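Local coordinates for protein thiosulfate sulfurtransferase YnjE (Escherichia coli, PDB 2WLR) that catalyses sulfur transfer from thiosulfate to cyanide, giving thiocyanate and sulfite, as a monomeric periplasmic enzyme built from rhodanese domains, at residues A[306-318]-A[392-405]. Numbering follows the deposited sequence.
Sequences YSYIKPKGEIAGA and GWYEWSSDPKNPVA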
loop_
_atom_site.group_PDB
_atom_site.type_symbol
_atom_site.label_atom_id
_atom_site.label_comp_id
_atom_site.label_asym_id
_atom_site.label_seq_id
_atom_site.Cartn_x
_atom_site.Cartn_y
_atom_site.Cartn_z
ATOM N N TYR A 306 -8.168 -19.208 8.573
ATOM C CA TYR A 306 -6.926 -19.974 8.685
ATOM C C TYR A 306 -7.199 -21.406 9.171
ATOM O O TYR A 306 -7.955 -21.607 10.125
ATOM C CB TYR A 306 -5.988 -19.296 9.685
ATOM C CG TYR A 306 -5.611 -17.875 9.330
ATOM C CD1 TYR A 306 -6.468 -16.840 9.608
ATOM C CD2 TYR A 306 -4.391 -17.586 8.740
ATOM C CE1 TYR A 306 -6.155 -15.528 9.305
ATOM C CE2 TYR A 306 -4.051 -16.257 8.419
ATOM C CZ TYR A 306 -4.946 -15.236 8.704
ATOM O OH TYR A 306 -4.635 -13.904 8.434
ATOM N N SER A 307 -6.532 -22.373 8.545
ATOM C CA SER A 307 -6.694 -23.786 8.899
ATOM C C SER A 307 -6.320 -24.085 10.355
ATOM O O SER A 307 -6.889 -24.985 10.962
ATOM C CB SER A 307 -5.871 -24.662 7.957
ATOM O OG SER A 307 -4.481 -24.373 8.059
ATOM N N TYR A 308 -5.381 -23.314 10.906
ATOM C CA TYR A 308 -4.861 -23.516 12.276
ATOM C C TYR A 308 -5.495 -22.609 13.336
ATOM O O TYR A 308 -5.125 -22.653 14.521
ATOM C CB TYR A 308 -3.332 -23.378 12.264
ATOM C CG TYR A 308 -2.812 -22.055 11.727
ATOM C CD1 TYR A 308 -2.653 -20.967 12.558
ATOM C CD2 TYR A 308 -2.480 -21.914 10.383
ATOM C CE1 TYR A 308 -2.173 -19.755 12.077
ATOM C CE2 TYR A 308 -1.999 -20.716 9.886
ATOM C CZ TYR A 308 -1.853 -19.634 10.741
ATOM O OH TYR A 308 -1.371 -18.445 10.235
ATOM N N ILE A 309 -6.453 -21.775 12.930
ATOM C CA ILE A 309 -7.235 -20.986 13.867
ATOM C C ILE A 309 -8.655 -21.514 13.926
ATOM O O ILE A 309 -9.422 -21.384 12.969
ATOM C CB ILE A 309 -7.240 -19.465 13.553
ATOM C CG1 ILE A 309 -5.807 -18.939 13.480
ATOM C CG2 ILE A 309 -7.987 -18.710 14.632
ATOM C CD1 ILE A 309 -5.709 -17.468 13.044
ATOM N N LYS A 310 -8.995 -22.135 15.052
ATOM C CA LYS A 310 -10.309 -22.757 15.197
ATOM C C LYS A 310 -11.411 -21.742 15.536
ATOM O O LYS A 310 -12.473 -21.785 14.935
ATOM C CB LYS A 310 -10.235 -23.888 16.243
ATOM C CG LYS A 310 -11.550 -24.586 16.559
ATOM C CD LYS A 310 -12.025 -25.498 15.429
ATOM C CE LYS A 310 -13.257 -26.304 15.869
ATOM N NZ LYS A 310 -12.937 -27.422 16.831
ATOM N N PRO A 311 -11.152 -20.808 16.471
ATOM C CA PRO A 311 -12.191 -19.840 16.812
ATOM C C PRO A 311 -12.593 -18.934 15.658
ATOM O O PRO A 311 -11.737 -18.501 14.874
ATOM C CB PRO A 311 -11.545 -19.015 17.925
ATOM C CG PRO A 311 -10.547 -19.946 18.517
ATOM C CD PRO A 311 -9.993 -20.688 17.379
ATOM N N LYS A 312 -13.892 -18.657 15.584
ATOM C CA LYS A 312 -14.491 -17.785 14.578
ATOM C C LYS A 312 -15.067 -16.568 15.248
ATOM O O LYS A 312 -15.529 -16.621 16.403
ATOM C CB LYS A 312 -15.608 -18.519 13.829
ATOM C CG LYS A 312 -15.143 -19.702 13.039
ATOM C CD LYS A 312 -16.346 -20.441 12.441
ATOM C CE LYS A 312 -15.912 -21.568 11.529
ATOM N NZ LYS A 312 -17.064 -22.466 11.173
ATOM N N GLY A 313 -15.050 -15.450 14.530
ATOM C CA GLY A 313 -15.567 -14.214 15.032
ATOM C C GLY A 313 -14.524 -13.142 14.853
ATOM O O GLY A 313 -13.523 -13.350 14.150
ATOM N N GLU A 314 -14.779 -12.026 15.517
ATOM C CA GLU A 314 -13.990 -10.827 15.442
ATOM C C GLU A 314 -13.835 -10.208 16.821
ATOM O O GLU A 314 -14.653 -10.437 17.719
ATOM C CB GLU A 314 -14.713 -9.852 14.525
ATOM C CG GLU A 314 -13.904 -8.653 14.121
ATOM C CD GLU A 314 -12.573 -9.052 13.500
ATOM O OE1 GLU A 314 -12.493 -9.092 12.265
ATOM O OE2 GLU A 314 -11.620 -9.385 14.237
ATOM N N ILE A 315 -12.791 -9.395 16.987
ATOM C CA ILE A 315 -12.589 -8.616 18.199
ATOM C C ILE A 315 -13.762 -7.663 18.393
ATOM O O ILE A 315 -14.081 -6.833 17.518
ATOM C CB ILE A 315 -11.255 -7.838 18.159
ATOM C CG1 ILE A 315 -10.093 -8.825 18.013
ATOM C CG2 ILE A 315 -11.126 -6.897 19.397
ATOM C CD1 ILE A 315 -8.720 -8.202 18.126
ATOM N N ALA A 316 -14.428 -7.773 19.534
ATOM C CA ALA A 316 -15.574 -6.917 19.819
ATOM C C ALA A 316 -15.130 -5.467 19.953
ATOM O O ALA A 316 -14.213 -5.138 20.718
ATOM C CB ALA A 316 -16.284 -7.372 21.102
ATOM N N GLY A 317 -15.792 -4.593 19.199
ATOM C CA GLY A 317 -15.471 -3.197 19.149
ATOM C C GLY A 317 -14.514 -2.818 18.023
ATOM O O GLY A 317 -14.291 -1.639 17.819
ATOM N N ALA A 318 -13.955 -3.809 17.326
ATOM C CA ALA A 318 -13.036 -3.525 16.221
ATOM C C ALA A 318 -13.829 -2.988 15.043
ATOM O O ALA A 318 -14.958 -3.421 14.783
ATOM C CB ALA A 318 -12.260 -4.794 15.830
ATOM N N GLY A 392 -3.277 -10.102 16.862
ATOM C CA GLY A 392 -4.467 -10.184 16.042
ATOM C C GLY A 392 -5.505 -11.137 16.580
ATOM O O GLY A 392 -5.629 -11.362 17.799
ATOM N N TRP A 393 -6.256 -11.713 15.659
ATOM C CA TRP A 393 -7.338 -12.602 16.038
ATOM C C TRP A 393 -6.787 -13.900 16.618
ATOM O O TRP A 393 -7.380 -14.486 17.519
ATOM C CB TRP A 393 -8.239 -12.869 14.833
ATOM C CG TRP A 393 -9.259 -13.936 15.110
ATOM C CD1 TRP A 393 -9.315 -15.168 14.557
ATOM C CD2 TRP A 393 -10.392 -13.816 15.974
ATOM N NE1 TRP A 393 -10.411 -15.859 15.054
ATOM C CE2 TRP A 393 -11.079 -15.049 15.928
ATOM C CE3 TRP A 393 -10.861 -12.811 16.809
ATOM C CZ2 TRP A 393 -12.238 -15.289 16.695
ATOM C CZ3 TRP A 393 -11.990 -13.035 17.570
ATOM C CH2 TRP A 393 -12.677 -14.268 17.489
ATOM N N TYR A 394 -5.644 -14.358 16.138
ATOM C CA TYR A 394 -5.050 -15.581 16.695
ATOM C C TYR A 394 -4.769 -15.481 18.179
ATOM O O TYR A 394 -5.092 -16.381 18.946
ATOM C CB TYR A 394 -3.742 -15.930 15.951
ATOM C CG TYR A 394 -3.203 -17.348 16.079
ATOM C CD1 TYR A 394 -4.009 -18.418 16.493
ATOM C CD2 TYR A 394 -1.900 -17.639 15.721
ATOM C CE1 TYR A 394 -3.492 -19.712 16.590
ATOM C CE2 TYR A 394 -1.384 -18.917 15.815
ATOM C CZ TYR A 394 -2.192 -19.956 16.225
ATOM O OH TYR A 394 -1.625 -21.216 16.288
ATOM N N GLU A 395 -4.163 -14.386 18.603
ATOM C CA GLU A 395 -3.910 -14.180 20.007
ATOM C C GLU A 395 -5.203 -13.908 20.761
ATOM O O GLU A 395 -5.455 -14.542 21.808
ATOM C CB GLU A 395 -2.919 -13.043 20.204
ATOM C CG GLU A 395 -2.499 -12.899 21.665
ATOM C CD GLU A 395 -1.682 -11.686 21.954
ATOM O OE1 GLU A 395 -1.867 -10.623 21.305
ATOM O OE2 GLU A 395 -0.872 -11.809 22.891
ATOM N N TRP A 396 -6.005 -12.970 20.274
ATOM C CA TRP A 396 -7.201 -12.517 20.998
ATOM C C TRP A 396 -8.074 -13.705 21.336
ATOM O O TRP A 396 -8.465 -13.891 22.500
ATOM C CB TRP A 396 -7.978 -11.522 20.148
ATOM C CG TRP A 396 -9.120 -10.871 20.830
ATOM C CD1 TRP A 396 -10.418 -11.247 20.783
ATOM C CD2 TRP A 396 -9.069 -9.676 21.593
ATOM N NE1 TRP A 396 -11.185 -10.379 21.485
ATOM C CE2 TRP A 396 -10.395 -9.394 22.009
ATOM C CE3 TRP A 396 -8.039 -8.812 21.990
ATOM C CZ2 TRP A 396 -10.712 -8.293 22.792
ATOM C CZ3 TRP A 396 -8.363 -7.717 22.772
ATOM C CH2 TRP A 396 -9.690 -7.466 23.160
ATOM N N SER A 397 -8.337 -14.537 20.346
ATOM C CA SER A 397 -9.286 -15.631 20.488
ATOM C C SER A 397 -8.684 -16.854 21.176
ATOM O O SER A 397 -9.400 -17.826 21.440
ATOM C CB SER A 397 -9.893 -15.992 19.118
ATOM O OG SER A 397 -8.959 -16.576 18.218
ATOM N N SER A 398 -7.389 -16.815 21.480
ATOM C CA SER A 398 -6.743 -17.892 22.248
ATOM C C SER A 398 -7.256 -17.902 23.689
ATOM O O SER A 398 -7.174 -18.934 24.371
ATOM C CB SER A 398 -5.209 -17.785 22.207
ATOM O OG SER A 398 -4.743 -16.727 23.012
ATOM N N ASP A 399 -7.769 -16.758 24.139
ATOM C CA ASP A 399 -8.471 -16.635 25.418
ATOM C C ASP A 399 -9.988 -16.420 25.205
ATOM O O ASP A 399 -10.408 -15.333 24.807
ATOM C CB ASP A 399 -7.884 -15.457 26.189
ATOM C CG ASP A 399 -8.428 -15.342 27.599
ATOM O OD1 ASP A 399 -9.275 -16.176 27.964
ATOM O OD2 ASP A 399 -8.000 -14.416 28.333
ATOM N N PRO A 400 -10.819 -17.446 25.503
ATOM C CA PRO A 400 -12.278 -17.358 25.314
ATOM C C PRO A 400 -12.957 -16.216 26.063
ATOM O O PRO A 400 -14.017 -15.752 25.652
ATOM C CB PRO A 400 -12.786 -18.694 25.865
ATOM C CG PRO A 400 -11.634 -19.609 25.780
ATOM C CD PRO A 400 -10.411 -18.780 25.973
ATOM N N LYS A 401 -12.340 -15.761 27.142
ATOM C CA LYS A 401 -12.850 -14.640 27.908
ATOM C C LYS A 401 -12.774 -13.300 27.169
ATOM O O LYS A 401 -13.474 -12.364 27.524
ATOM C CB LYS A 401 -12.132 -14.556 29.261
ATOM C CG LYS A 401 -12.347 -15.800 30.159
ATOM C CD LYS A 401 -11.250 -15.978 31.225
ATOM C CE LYS A 401 -9.896 -16.355 30.608
ATOM N NZ LYS A 401 -8.885 -16.966 31.534
ATOM N N ASN A 402 -11.921 -13.187 26.146
ATOM C CA ASN A 402 -11.843 -11.937 25.394
ATOM C C ASN A 402 -13.116 -11.723 24.562
ATOM O O ASN A 402 -13.532 -12.644 23.884
ATOM C CB ASN A 402 -10.625 -11.945 24.476
ATOM C CG ASN A 402 -9.352 -11.656 25.215
ATOM O OD1 ASN A 402 -9.335 -10.857 26.152
ATOM N ND2 ASN A 402 -8.271 -12.270 24.777
ATOM N N PRO A 403 -13.736 -10.539 24.643
ATOM C CA PRO A 403 -15.028 -10.316 23.981
ATOM C C PRO A 403 -14.963 -10.474 22.466
ATOM O O PRO A 403 -14.039 -9.931 21.822
ATOM C CB PRO A 403 -15.366 -8.875 24.347
ATOM C CG PRO A 403 -14.615 -8.611 25.613
ATOM C CD PRO A 403 -13.341 -9.376 25.458
ATOM N N VAL A 404 -15.932 -11.209 21.921
ATOM C CA VAL A 404 -16.022 -11.539 20.496
ATOM C C VAL A 404 -17.317 -10.963 19.909
ATOM O O VAL A 404 -18.399 -11.042 20.535
ATOM C CB VAL A 404 -15.971 -13.093 20.255
ATOM C CG1 VAL A 404 -16.295 -13.456 18.790
ATOM C CG2 VAL A 404 -14.629 -13.677 20.659
ATOM N N ALA A 405 -17.221 -10.362 18.719
ATOM C CA ALA A 405 -18.401 -9.920 17.957
ATOM C C ALA A 405 -18.588 -10.851 16.774
ATOM O O ALA A 405 -17.619 -11.359 16.212
ATOM C CB ALA A 405 -18.246 -8.498 17.455
HETATM O O HOH W 1 -3.442 -23.184 16.693
#
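Glu314 pairs with Ala405 in a two-stranded antiparallel sheet, strands 314-315 and 404-405, that joins two parts of the third rhodanese domain. Ala405 N gives to Glu314 O at 2.8 Å, and Glu314 N gives to Ala405 O. Beyond the sheet, Ala316 N and Trp396 NE1 grip Pro403 O from opposite faces of its carbonyl plane.

One more hydrogen bond comes from a side chain. Trp393 NE1 reaches Pro311 O at 3.0 Å; the oxygen lies in the indole plane, while the nitrogen sits above the carbonyl plane. Gly313 O lies 3.3 Å over one face of this indole, and Ser397 CB covers the other. With chi1 at 172°, Trp393 points CG away from its own backbone N, and this carries the indole over to the 311-314 backbone. A leucine in place of Trp393 would probably leave Pro311 O without this donor and the Gly313 peptide without its flat support. Arg294 makes a cation-pi contact with Trp393 and a salt bridge to Glu314 OE2; Ser292 binds Glu314 OE1.

Apolar packing fills in around the two indoles. Ile315 lies over one face of Trp396, in a CH-pi contact with CG1 3.6 Å from the five-ring centroid; Asn402 CB backs the other face. Ile309 sets CG2 against Trp393 and CG1 against Tyr394 CD1.

The tyrosines form a T-shaped pair: Tyr308 turns its edge to the face of Tyr394, planes at 66°. A water links the same two residues, donating to Tyr308 O and lying 2.7 Å from Tyr394 OH.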